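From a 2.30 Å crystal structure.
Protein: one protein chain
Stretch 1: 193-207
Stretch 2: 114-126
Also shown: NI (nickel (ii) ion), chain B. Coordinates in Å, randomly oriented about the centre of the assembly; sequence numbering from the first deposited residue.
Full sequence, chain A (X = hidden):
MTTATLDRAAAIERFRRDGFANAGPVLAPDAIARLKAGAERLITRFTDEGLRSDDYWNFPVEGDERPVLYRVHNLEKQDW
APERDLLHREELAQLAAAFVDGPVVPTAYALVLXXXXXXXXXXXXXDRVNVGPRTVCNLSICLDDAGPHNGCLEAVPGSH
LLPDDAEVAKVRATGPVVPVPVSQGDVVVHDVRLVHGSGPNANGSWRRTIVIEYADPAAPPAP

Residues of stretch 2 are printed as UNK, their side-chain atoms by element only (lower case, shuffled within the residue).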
# COMPACT_ATOMS: atom_id res chain seq x y z
N ARG A 193 -0.67 -12.36 1.73
CA ARG A 193 -1.44 -13.46 1.16
C ARG A 193 -2.86 -13.02 0.83
O ARG A 193 -3.66 -13.79 0.32
CB ARG A 193 -1.49 -14.65 2.12
CG ARG A 193 -0.15 -15.27 2.46
CD ARG A 193 -0.32 -16.45 3.40
NE ARG A 193 -1.17 -17.50 2.84
CZ ARG A 193 -0.73 -18.47 2.04
NH1 ARG A 193 0.55 -18.52 1.70
NH2 ARG A 193 -1.57 -19.38 1.57
N LEU A 194 -3.16 -11.77 1.16
CA LEU A 194 -4.53 -11.29 1.03
C LEU A 194 -4.90 -11.05 -0.43
O LEU A 194 -4.13 -10.48 -1.21
CB LEU A 194 -4.71 -10.02 1.85
CG LEU A 194 -6.07 -9.32 1.77
CD1 LEU A 194 -7.09 -10.02 2.65
CD2 LEU A 194 -5.91 -7.85 2.15
N VAL A 195 -6.10 -11.49 -0.81
CA VAL A 195 -6.65 -11.18 -2.13
C VAL A 195 -7.16 -9.74 -2.10
O VAL A 195 -8.00 -9.40 -1.28
CB VAL A 195 -7.76 -12.13 -2.52
CG1 VAL A 195 -8.35 -11.72 -3.86
CG2 VAL A 195 -7.24 -13.53 -2.57
N HIS A 196 -6.60 -8.91 -2.97
CA HIS A 196 -6.83 -7.47 -2.89
C HIS A 196 -6.53 -6.82 -4.22
O HIS A 196 -5.82 -7.37 -5.06
CB HIS A 196 -5.97 -6.85 -1.78
CG HIS A 196 -4.50 -6.91 -2.05
ND1 HIS A 196 -3.74 -8.04 -1.84
CD2 HIS A 196 -3.64 -5.97 -2.52
CE1 HIS A 196 -2.49 -7.80 -2.17
NE2 HIS A 196 -2.40 -6.55 -2.59
N GLY A 197 -7.10 -5.63 -4.41
CA GLY A 197 -6.89 -4.82 -5.60
C GLY A 197 -7.30 -3.40 -5.28
O GLY A 197 -7.41 -3.03 -4.10
N SER A 198 -7.53 -2.59 -6.30
CA SER A 198 -8.07 -1.25 -6.11
C SER A 198 -8.71 -0.80 -7.41
O SER A 198 -8.23 -1.15 -8.48
CB SER A 198 -6.99 -0.26 -5.65
OG SER A 198 -5.93 -0.17 -6.60
N GLY A 199 -9.80 -0.06 -7.34
CA GLY A 199 -10.47 0.35 -8.56
C GLY A 199 -9.77 1.50 -9.26
O GLY A 199 -8.72 1.96 -8.81
N PRO A 200 -10.35 1.98 -10.36
CA PRO A 200 -9.79 3.14 -11.05
C PRO A 200 -10.07 4.44 -10.31
O PRO A 200 -10.99 4.50 -9.50
CB PRO A 200 -10.52 3.13 -12.41
CG PRO A 200 -11.82 2.44 -12.12
CD PRO A 200 -11.54 1.42 -11.04
N ASN A 201 -9.27 5.47 -10.59
CA ASN A 201 -9.55 6.81 -10.09
C ASN A 201 -10.03 7.71 -11.22
O ASN A 201 -9.24 8.32 -11.94
CB ASN A 201 -8.31 7.42 -9.43
CG ASN A 201 -8.59 8.78 -8.84
OD1 ASN A 201 -9.66 9.03 -8.29
ND2 ASN A 201 -7.63 9.69 -8.96
N ALA A 202 -11.35 7.79 -11.38
CA ALA A 202 -11.93 8.67 -12.38
C ALA A 202 -12.11 10.06 -11.81
O ALA A 202 -12.37 11.01 -12.54
CB ALA A 202 -13.26 8.12 -12.88
N ASN A 203 -11.98 10.21 -10.50
CA ASN A 203 -12.20 11.52 -9.92
C ASN A 203 -10.92 12.34 -9.84
O ASN A 203 -9.83 11.84 -10.10
CB ASN A 203 -12.89 11.38 -8.57
CG ASN A 203 -14.42 11.26 -8.72
OD1 ASN A 203 -15.05 12.06 -9.42
ND2 ASN A 203 -15.00 10.23 -8.09
N GLY A 204 -11.06 13.62 -9.52
CA GLY A 204 -10.00 14.59 -9.73
C GLY A 204 -8.87 14.65 -8.72
O GLY A 204 -7.97 15.48 -8.85
N SER A 205 -8.89 13.77 -7.73
CA SER A 205 -7.88 13.81 -6.69
C SER A 205 -6.78 12.76 -6.89
O SER A 205 -6.99 11.74 -7.54
CB SER A 205 -8.53 13.64 -5.31
OG SER A 205 -9.11 12.35 -5.16
N TRP A 206 -5.60 13.02 -6.33
CA TRP A 206 -4.56 12.01 -6.24
C TRP A 206 -4.90 11.00 -5.16
O TRP A 206 -5.54 11.33 -4.17
CB TRP A 206 -3.19 12.63 -5.92
CG TRP A 206 -2.71 13.52 -6.99
CD1 TRP A 206 -3.03 14.83 -7.16
CD2 TRP A 206 -1.84 13.17 -8.06
NE1 TRP A 206 -2.40 15.33 -8.27
CE2 TRP A 206 -1.67 14.32 -8.85
CE3 TRP A 206 -1.18 12.00 -8.44
CZ2 TRP A 206 -0.88 14.34 -9.99
CZ3 TRP A 206 -0.39 12.01 -9.57
CH2 TRP A 206 -0.24 13.18 -10.33
N ARG A 207 -4.48 9.76 -5.36
CA ARG A 207 -4.30 8.88 -4.23
C ARG A 207 -2.82 8.47 -4.22
O ARG A 207 -2.35 7.81 -5.15
CB ARG A 207 -5.22 7.66 -4.27
CG ARG A 207 -5.05 6.80 -3.01
CD ARG A 207 -5.64 5.40 -3.12
NE ARG A 207 -5.23 4.57 -1.99
CZ ARG A 207 -4.78 3.32 -2.09
NH1 ARG A 207 -4.69 2.75 -3.29
NH2 ARG A 207 -4.42 2.64 -1.01
N UNK A 114 -2.50 6.90 -7.73
CA UNK A 114 -3.64 7.11 -8.60
C UNK A 114 -3.61 8.55 -9.09
O UNK A 114 -3.92 9.46 -8.33
c UNK A 114 -4.95 6.84 -7.87
c UNK A 114 -5.13 4.34 -8.24
c UNK A 114 -5.23 2.99 -7.52
n UNK A 114 -5.84 1.95 -8.38
c UNK A 114 -5.05 5.47 -7.22
N UNK A 115 -3.21 8.76 -10.35
CA UNK A 115 -3.33 10.08 -11.00
C UNK A 115 -4.80 10.48 -11.00
O UNK A 115 -5.68 9.62 -10.99
o UNK A 115 0.38 10.15 -14.30
c UNK A 115 -2.82 10.06 -12.46
c UNK A 115 -1.34 9.73 -12.69
c UNK A 115 -0.82 10.31 -14.01
o UNK A 115 -1.60 10.93 -14.75
N UNK A 116 -5.08 11.79 -11.02
CA UNK A 116 -6.47 12.22 -11.14
C UNK A 116 -7.04 11.77 -12.47
O UNK A 116 -6.29 11.73 -13.43
c UNK A 116 -5.13 14.00 -10.32
c UNK A 116 -6.38 13.74 -11.07
c UNK A 116 -4.18 12.93 -10.78
N UNK A 117 -8.32 11.37 -12.48
CA UNK A 117 -9.06 11.09 -13.72
C UNK A 117 -8.64 9.83 -14.49
O UNK A 117 -9.49 9.11 -15.01
c UNK A 117 -8.97 12.29 -14.65
c UNK A 117 -11.29 14.74 -12.95
c UNK A 117 -10.78 13.60 -13.50
c UNK A 117 -9.21 15.85 -13.40
c UNK A 117 -9.49 13.55 -14.03
c UNK A 117 -10.50 15.87 -12.89
o UNK A 117 -11.02 17.02 -12.31
c UNK A 117 -8.71 14.69 -13.97
N UNK A 118 -7.34 9.58 -14.57
CA UNK A 118 -6.82 8.61 -15.53
C UNK A 118 -6.33 7.30 -14.93
O UNK A 118 -5.81 6.44 -15.65
c UNK A 118 -6.09 10.51 -17.08
c UNK A 118 -5.07 10.86 -18.13
c UNK A 118 -5.68 9.25 -16.34
n UNK A 118 -2.67 10.51 -19.54
n UNK A 118 -1.44 10.97 -17.67
n UNK A 118 -3.74 11.00 -17.57
c UNK A 118 -2.61 10.83 -18.26
N UNK A 119 -6.47 7.13 -13.62
CA UNK A 119 -5.86 5.98 -12.98
C UNK A 119 -6.60 4.70 -13.32
O UNK A 119 -7.82 4.64 -13.30
c UNK A 119 -5.81 6.17 -11.47
N UNK A 120 -5.83 3.66 -13.63
CA UNK A 120 -6.39 2.35 -13.91
C UNK A 120 -6.63 1.61 -12.61
O UNK A 120 -6.16 2.02 -11.56
c UNK A 120 -5.44 1.55 -14.78
N UNK A 121 -7.37 0.52 -12.69
CA UNK A 121 -7.47 -0.35 -11.54
C UNK A 121 -6.16 -1.10 -11.37
O UNK A 121 -5.35 -1.18 -12.30
c UNK A 121 -8.48 -2.33 -12.84
o UNK A 121 -10.17 -3.76 -13.76
c UNK A 121 -8.63 -1.33 -11.70
c UNK A 121 -9.48 -3.48 -12.76
o UNK A 121 -9.58 -4.10 -11.68
N UNK A 122 -5.94 -1.62 -10.17
CA UNK A 122 -4.94 -2.65 -9.96
C UNK A 122 -5.65 -3.99 -9.85
O UNK A 122 -6.37 -4.21 -8.89
c UNK A 122 -4.12 -2.40 -8.68
c UNK A 122 -3.06 -3.49 -8.51
c UNK A 122 -3.49 -1.02 -8.71
N UNK A 123 -5.45 -4.88 -10.84
CA UNK A 123 -6.11 -6.20 -10.86
C UNK A 123 -5.98 -6.94 -9.54
O UNK A 123 -4.98 -6.77 -8.84
c UNK A 123 -5.35 -6.96 -11.96
c UNK A 123 -4.40 -4.75 -11.87
c UNK A 123 -4.62 -5.93 -12.75
N UNK A 124 -6.99 -7.73 -9.19
CA UNK A 124 -6.93 -8.52 -7.97
C UNK A 124 -5.72 -9.44 -7.99
O UNK A 124 -5.33 -9.93 -9.04
c UNK A 124 -10.13 -7.50 -4.01
c UNK A 124 -9.43 -8.13 -5.01
c UNK A 124 -11.68 -6.53 -5.58
c UNK A 124 -10.97 -7.16 -6.59
c UNK A 124 -9.38 -8.46 -7.59
c UNK A 124 -9.85 -7.96 -6.33
n UNK A 124 -11.18 -7.16 -7.94
c UNK A 124 -11.24 -6.71 -4.29
c UNK A 124 -10.22 -7.94 -8.54
c UNK A 124 -8.21 -9.33 -7.81
N UNK A 125 -5.13 -9.65 -6.83
CA UNK A 125 -3.95 -10.49 -6.71
C UNK A 125 -3.65 -10.79 -5.26
O UNK A 125 -4.28 -10.23 -4.35
c UNK A 125 -1.37 -8.35 -5.69
c UNK A 125 -2.74 -9.81 -7.35
c UNK A 125 -2.24 -6.41 -6.20
c UNK A 125 -2.30 -8.56 -6.65
n UNK A 125 -1.35 -7.00 -5.43
n UNK A 125 -2.83 -7.32 -6.95
N UNK A 126 -2.71 -11.70 -5.05
CA UNK A 126 -2.10 -11.95 -3.76
C UNK A 126 -0.68 -11.49 -3.95
O UNK A 126 -0.09 -11.78 -4.98
n UNK A 126 -3.70 -17.98 -1.89
c UNK A 126 -3.65 -15.48 -3.15
c UNK A 126 -2.18 -13.42 -3.36
c UNK A 126 -3.59 -14.01 -3.47
n UNK A 126 -3.84 -15.69 -1.73
c UNK A 126 -3.87 -16.89 -1.15
n UNK A 126 -4.07 -16.99 0.17
NI NI B . -0.67 -5.70 -3.73
O HOH W 1 0.16 -4.66 -1.95
O HOH W 2 -1.30 -3.39 -4.62
O HOH W 3 0.83 -4.27 -4.86

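Position 114 carries four carbons in a row ending in a nitrogen. That nitrogen lies 2.8 Å from Ser 198 OG and 2.9 Å from Gly 199 O, and an unbranched chain ending in an amine is Lys 114. Its NZ donates to both atoms, while its backbone pairs with Arg 207 in both directions (Lys 114 N to Arg 207 O, 2.7 Å; Arg 207 N to Lys 114 O, 3.0 Å).

Position 115 has three carbons, the third bearing two oxygens: Glu 115. Its backbone O accepts from Asn 201 ND2 at 2.8 Å.

At 116, three carbons close a ring onto the backbone N, which defines Pro 116. Its CD sits 3.5 Å from Trp 206 CE2, over the face of the six-membered ring, a CH-pi contact.

Position 117 shows one carbon, then a six-carbon ring bearing an oxygen: Tyr 117. Gly 204 CA lies over the ring face, 3.4 Å from Tyr 117 CZ, and Tyr 117 N donates to Asn 203 O at 2.9 Å.

Position 118, with three carbons, a nitrogen and a carbon carrying two more nitrogens, is Arg 118. Its side chain turns from stretch 1 and its NH2 forms a salt bridge with Glu 115 OE2 at 2.9 Å.

Positions 119 and 120 each have a single carbon, hence Ala 119 and Ala 120. The CB of Ala 119 comes within 3.5 Å of Asn 201 CB; that of Ala 120 points away.

Position 121 repeats the three-carbon, two-oxygen pattern: Glu 121, whose CB is 3.2 Å from Ser 198 O.

At 122, one carbon carries two others, one of them 3.3 Å from Ser 198 OG. This is Val 122, and its N donates to Ser 198 O at 2.9 Å.

Position 123 closes another three-carbon ring onto N: Pro 123, pointing away.

Position 124 has fused five- and six-membered rings with one nitrogen: Trp 124. Gly 197 CA lies over a ring face, where no side chain intervenes.

Position 125 has a five-membered ring with two nitrogens, one 2.2 Å from NI: His 125. ND1 donates to Pro 123 O at 2.9 Å, leaving NE2 for the metal.

Position 126 ends in a carbon carrying three nitrogens: Arg 126, whose NE donates to Arg 193 O at 2.8 Å.

The contact is antiparallel, with strand axes at 170° and a bulge between the His 196 and Ser 198 pairings. His 125 and His 196 project from the same sheet face, so both NE2 atoms reach NI at 2.2 Å.

Stretch 2 114-126: KEPYRAAEVPWHR
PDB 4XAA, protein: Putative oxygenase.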